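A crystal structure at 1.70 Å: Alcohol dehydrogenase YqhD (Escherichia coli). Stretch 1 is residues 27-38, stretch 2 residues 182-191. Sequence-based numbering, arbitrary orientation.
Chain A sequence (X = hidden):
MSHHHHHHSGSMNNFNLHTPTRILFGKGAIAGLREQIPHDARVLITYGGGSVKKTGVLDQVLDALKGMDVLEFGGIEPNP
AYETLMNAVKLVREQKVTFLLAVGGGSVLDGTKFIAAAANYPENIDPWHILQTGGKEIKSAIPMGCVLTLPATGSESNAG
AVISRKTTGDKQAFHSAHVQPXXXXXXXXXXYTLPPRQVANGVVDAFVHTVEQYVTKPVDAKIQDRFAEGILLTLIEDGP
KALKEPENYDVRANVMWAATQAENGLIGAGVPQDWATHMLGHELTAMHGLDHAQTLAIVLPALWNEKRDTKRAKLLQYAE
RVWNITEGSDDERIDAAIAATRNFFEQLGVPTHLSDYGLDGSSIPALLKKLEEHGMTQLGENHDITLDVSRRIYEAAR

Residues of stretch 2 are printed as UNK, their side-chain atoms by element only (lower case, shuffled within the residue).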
# COMPACT_ATOMS: atom_id res chain seq x y z
N LYS A 27 20.04 6.23 -5.69
CA LYS A 27 20.61 5.82 -6.96
C LYS A 27 21.75 4.84 -6.75
O LYS A 27 22.76 5.17 -6.10
CB LYS A 27 21.11 7.04 -7.74
CG LYS A 27 21.73 6.69 -9.08
CD LYS A 27 22.38 7.90 -9.74
CE LYS A 27 21.49 9.13 -9.67
NZ LYS A 27 21.75 10.09 -10.78
N GLY A 28 21.58 3.64 -7.29
CA GLY A 28 22.60 2.62 -7.18
C GLY A 28 22.67 1.98 -5.81
O GLY A 28 23.68 1.34 -5.48
N ALA A 29 21.61 2.12 -5.01
CA ALA A 29 21.59 1.55 -3.67
C ALA A 29 21.75 0.03 -3.66
O ALA A 29 22.07 -0.54 -2.62
CB ALA A 29 20.30 1.94 -2.93
N ILE A 30 21.55 -0.62 -4.80
CA ILE A 30 21.75 -2.06 -4.88
C ILE A 30 23.21 -2.40 -4.54
O ILE A 30 23.53 -3.55 -4.23
CB ILE A 30 21.39 -2.60 -6.28
CG1 ILE A 30 21.26 -4.13 -6.26
CG2 ILE A 30 22.41 -2.15 -7.32
CD1 ILE A 30 19.92 -4.59 -5.80
N ALA A 31 24.08 -1.39 -4.56
CA ALA A 31 25.48 -1.57 -4.16
C ALA A 31 25.60 -2.05 -2.70
O ALA A 31 26.62 -2.61 -2.31
CB ALA A 31 26.25 -0.28 -4.35
N GLY A 32 24.55 -1.82 -1.91
CA GLY A 32 24.55 -2.22 -0.51
C GLY A 32 23.91 -3.57 -0.24
O GLY A 32 23.88 -4.02 0.90
N LEU A 33 23.40 -4.22 -1.28
CA LEU A 33 22.64 -5.46 -1.14
C LEU A 33 23.46 -6.65 -0.66
O LEU A 33 23.11 -7.33 0.30
CB LEU A 33 21.98 -5.83 -2.48
CG LEU A 33 21.37 -7.23 -2.58
CD1 LEU A 33 20.21 -7.34 -1.63
CD2 LEU A 33 20.91 -7.51 -3.99
N ARG A 34 24.56 -6.91 -1.36
CA ARG A 34 25.35 -8.11 -1.11
C ARG A 34 25.77 -8.28 0.35
O ARG A 34 25.70 -9.38 0.91
CB ARG A 34 26.58 -8.08 -2.03
CG ARG A 34 27.37 -9.36 -2.02
CD ARG A 34 28.58 -9.27 -2.93
NE ARG A 34 29.24 -10.57 -3.04
CZ ARG A 34 29.17 -11.37 -4.09
NH1 ARG A 34 29.81 -12.53 -4.09
NH2 ARG A 34 28.47 -11.01 -5.16
N GLU A 35 26.21 -7.19 0.97
CA GLU A 35 26.73 -7.27 2.34
C GLU A 35 25.64 -7.61 3.35
O GLU A 35 25.94 -8.01 4.48
CB GLU A 35 27.44 -5.96 2.71
CG GLU A 35 26.57 -4.74 2.78
CD GLU A 35 27.37 -3.46 2.96
OE1 GLU A 35 27.46 -2.67 1.99
OE2 GLU A 35 27.90 -3.25 4.06
N GLN A 36 24.38 -7.49 2.95
CA GLN A 36 23.27 -7.79 3.87
C GLN A 36 22.96 -9.29 3.96
O GLN A 36 22.22 -9.73 4.84
CB GLN A 36 22.01 -7.04 3.45
CG GLN A 36 22.19 -5.56 3.26
CD GLN A 36 22.52 -4.82 4.53
OE1 GLN A 36 22.04 -5.17 5.61
NE2 GLN A 36 23.34 -3.79 4.41
N ILE A 37 23.51 -10.06 3.05
CA ILE A 37 23.18 -11.48 2.96
C ILE A 37 24.45 -12.28 3.23
O ILE A 37 25.50 -11.96 2.67
CB ILE A 37 22.62 -11.83 1.57
CG1 ILE A 37 21.34 -11.04 1.29
CG2 ILE A 37 22.36 -13.32 1.43
CD1 ILE A 37 20.81 -11.27 -0.10
N PRO A 38 24.35 -13.29 4.11
CA PRO A 38 25.51 -14.14 4.44
C PRO A 38 26.18 -14.68 3.19
O PRO A 38 25.50 -15.08 2.26
CB PRO A 38 24.88 -15.26 5.27
CG PRO A 38 23.75 -14.57 5.97
CD PRO A 38 23.19 -13.61 4.95
N UNK A 182 14.41 -7.89 6.50
CA UNK A 182 15.55 -7.37 7.23
C UNK A 182 16.01 -6.08 6.56
O UNK A 182 16.46 -5.16 7.23
c UNK A 182 17.04 -8.92 5.94
c UNK A 182 16.32 -9.54 8.21
c UNK A 182 16.70 -8.39 7.31
N UNK A 183 15.88 -6.00 5.23
CA UNK A 183 16.23 -4.78 4.51
C UNK A 183 15.34 -4.57 3.29
O UNK A 183 14.73 -5.49 2.79
c UNK A 183 18.05 -6.80 0.86
c UNK A 183 18.78 -8.15 2.68
c UNK A 183 17.78 -5.77 1.74
c UNK A 183 17.70 -4.80 4.05
c UNK A 183 18.51 -7.12 3.56
c UNK A 183 18.55 -8.00 1.34
c UNK A 183 18.01 -5.91 3.09
N UNK A 184 15.32 -3.34 2.81
CA UNK A 184 14.63 -3.02 1.56
C UNK A 184 15.51 -2.09 0.75
O UNK A 184 15.95 -1.04 1.26
c UNK A 184 13.26 -2.39 1.85
N UNK A 185 15.80 -2.48 -0.49
CA UNK A 185 16.51 -1.60 -1.40
C UNK A 185 15.52 -0.76 -2.18
O UNK A 185 14.68 -1.30 -2.89
c UNK A 185 17.39 -2.37 -2.41
c UNK A 185 18.07 -1.40 -3.36
c UNK A 185 18.41 -3.22 -1.67
N UNK A 186 15.62 0.56 -2.02
CA UNK A 186 14.74 1.53 -2.68
C UNK A 186 15.57 2.45 -3.56
O UNK A 186 16.17 3.41 -3.08
c UNK A 186 12.26 2.76 0.14
c UNK A 186 13.97 2.35 -1.63
c UNK A 186 12.90 0.44 -0.39
c UNK A 186 12.70 1.81 -0.97
N UNK A 187 15.60 2.16 -4.86
CA UNK A 187 16.32 2.99 -5.80
C UNK A 187 15.31 3.67 -6.72
O UNK A 187 14.65 3.02 -7.51
c UNK A 187 18.16 2.97 -7.58
c UNK A 187 17.31 2.14 -6.62
o UNK A 187 17.81 4.14 -7.84
o UNK A 187 19.18 2.44 -8.09
N UNK A 188 15.18 5.00 -6.61
CA UNK A 188 14.21 5.73 -7.43
C UNK A 188 14.39 5.50 -8.93
O UNK A 188 13.42 5.57 -9.69
c UNK A 188 14.98 7.10 -5.62
c UNK A 188 14.49 7.19 -7.05
c UNK A 188 15.83 5.85 -5.61
N UNK A 189 15.62 5.22 -9.36
CA UNK A 189 15.85 4.99 -10.79
C UNK A 189 15.02 3.81 -11.31
O UNK A 189 14.57 3.82 -12.46
c UNK A 189 17.35 4.74 -11.08
c UNK A 189 18.15 5.99 -10.76
c UNK A 189 17.55 4.30 -12.56
N UNK A 190 14.80 2.80 -10.47
CA UNK A 190 13.98 1.66 -10.87
C UNK A 190 12.52 2.06 -11.10
O UNK A 190 11.78 1.29 -11.71
c UNK A 190 16.90 -1.43 -8.26
c UNK A 190 14.03 0.54 -9.82
c UNK A 190 16.42 0.08 -10.52
o UNK A 190 19.14 -1.82 -8.98
c UNK A 190 17.90 -1.25 -9.18
c UNK A 190 15.65 -0.85 -8.46
c UNK A 190 17.67 -0.50 -10.32
c UNK A 190 15.39 -0.09 -9.60
N UNK A 191 12.10 3.23 -10.63
CA UNK A 191 10.72 3.66 -10.86
C UNK A 191 10.54 4.43 -12.17
O UNK A 191 9.42 4.70 -12.57
o UNK A 191 10.75 5.86 -9.74
c UNK A 191 10.47 3.91 -8.35
c UNK A 191 10.17 4.55 -9.69
O HOH W 1 20.27 0.26 -7.16

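Position 182 carries three side-chain carbons, one bonded to CA and bearing the other two, and none comes within 5 Å of stretch 1. This fork directly at CB belongs to valine, Val182. At position 183 one carbon leads to a six-membered carbon ring that lies against Leu33, Gln36 and Ile37; with no oxygen on the ring, this is phenylalanine. Phe183, in the p rotamer, points toward stretch 1. Leu33 CD1 lies 3.3 Å from Phe183 CE1, Gln36 CB lies 3.5 Å from Phe183 CE2, and Ile37 CG1 approaches the same CE2 of Phe183 to 4.1 Å. Gln36 CG sits over one face of the ring, 4.3 Å from the centroid of Phe183 and 21° off the ring normal, a CH-pi contact; the leucine and isoleucine approach obliquely.

A single side-chain carbon at position 184, out of contact with stretch 1, identifies alanine, Ala184. Position 185 again has one carbon carrying two more, a fork set against Ala29, Ile30 and Leu33. It is Val185, whose CG1 lies 4.0 Å from Ala29 CB and 3.8 Å from Ile30 N, while its CG2 is 4.5 Å from Leu33 CB. Position 186 has four carbons forked at the second; its CA-to-CB bond points away from stretch 1, and what comes near Ala29 is backbone. The pattern is that of leucine, and Leu186 O is 4.4 Å from Ala29 CB.

At position 187 two carbons end in two oxygens, one at the Gly28 amide and the other near Lys27: a carboxylate one methylene from CA, and hence aspartate. Asp187 OD2 accepts a hydrogen bond from Gly28 N at 2.8 Å, with an N-H...O angle of 153°. Its other oxygen, Asp187 OD1, lies 3.4 Å from Lys27 CA and accepts a hydrogen bond from the amide N of position 189 at 2.9 Å. Position 188 has three carbons closing a ring onto the backbone N, near Lys27: Pro188, whose CD is 4.2 Å from Lys27 N. Three carbons forked at the first, beside the Lys27 side chain, make position 189 Val189, with CG2 packed 4.0 Å from Lys27 CG.

Position 190 shows one carbon, a six-carbon ring and a terminal oxygen that reaches Ile30, which is tyrosine. Tyr190 OH lies 3.6 Å from Ile30 CB. Position 191, with one carbon bearing an oxygen and a carbon, is out of reach of stretch 1 and is threonine; Thr191 turns its OG1 back to Pro188 O, a 2.7 Å hydrogen bond.

The contact combines an apolar row with a polar end. Phe183 and Val185 both point toward stretch 1 from the strand, separated by Ala184, and pack beside Ala29, Ile30, Leu33, Gln36 and Ile37. At the other end Asp187 binds the residue just before the 3-10 segment directly, through Gly28 N. Water 1 extends this link into the segment: it accepts from Ile30 N at 2.8 Å and donates to Asp187 OD2 at 2.6 Å and to Tyr190 OH at 3.0 Å.

Stretch 2 (182-191) VFAVLDPVYT
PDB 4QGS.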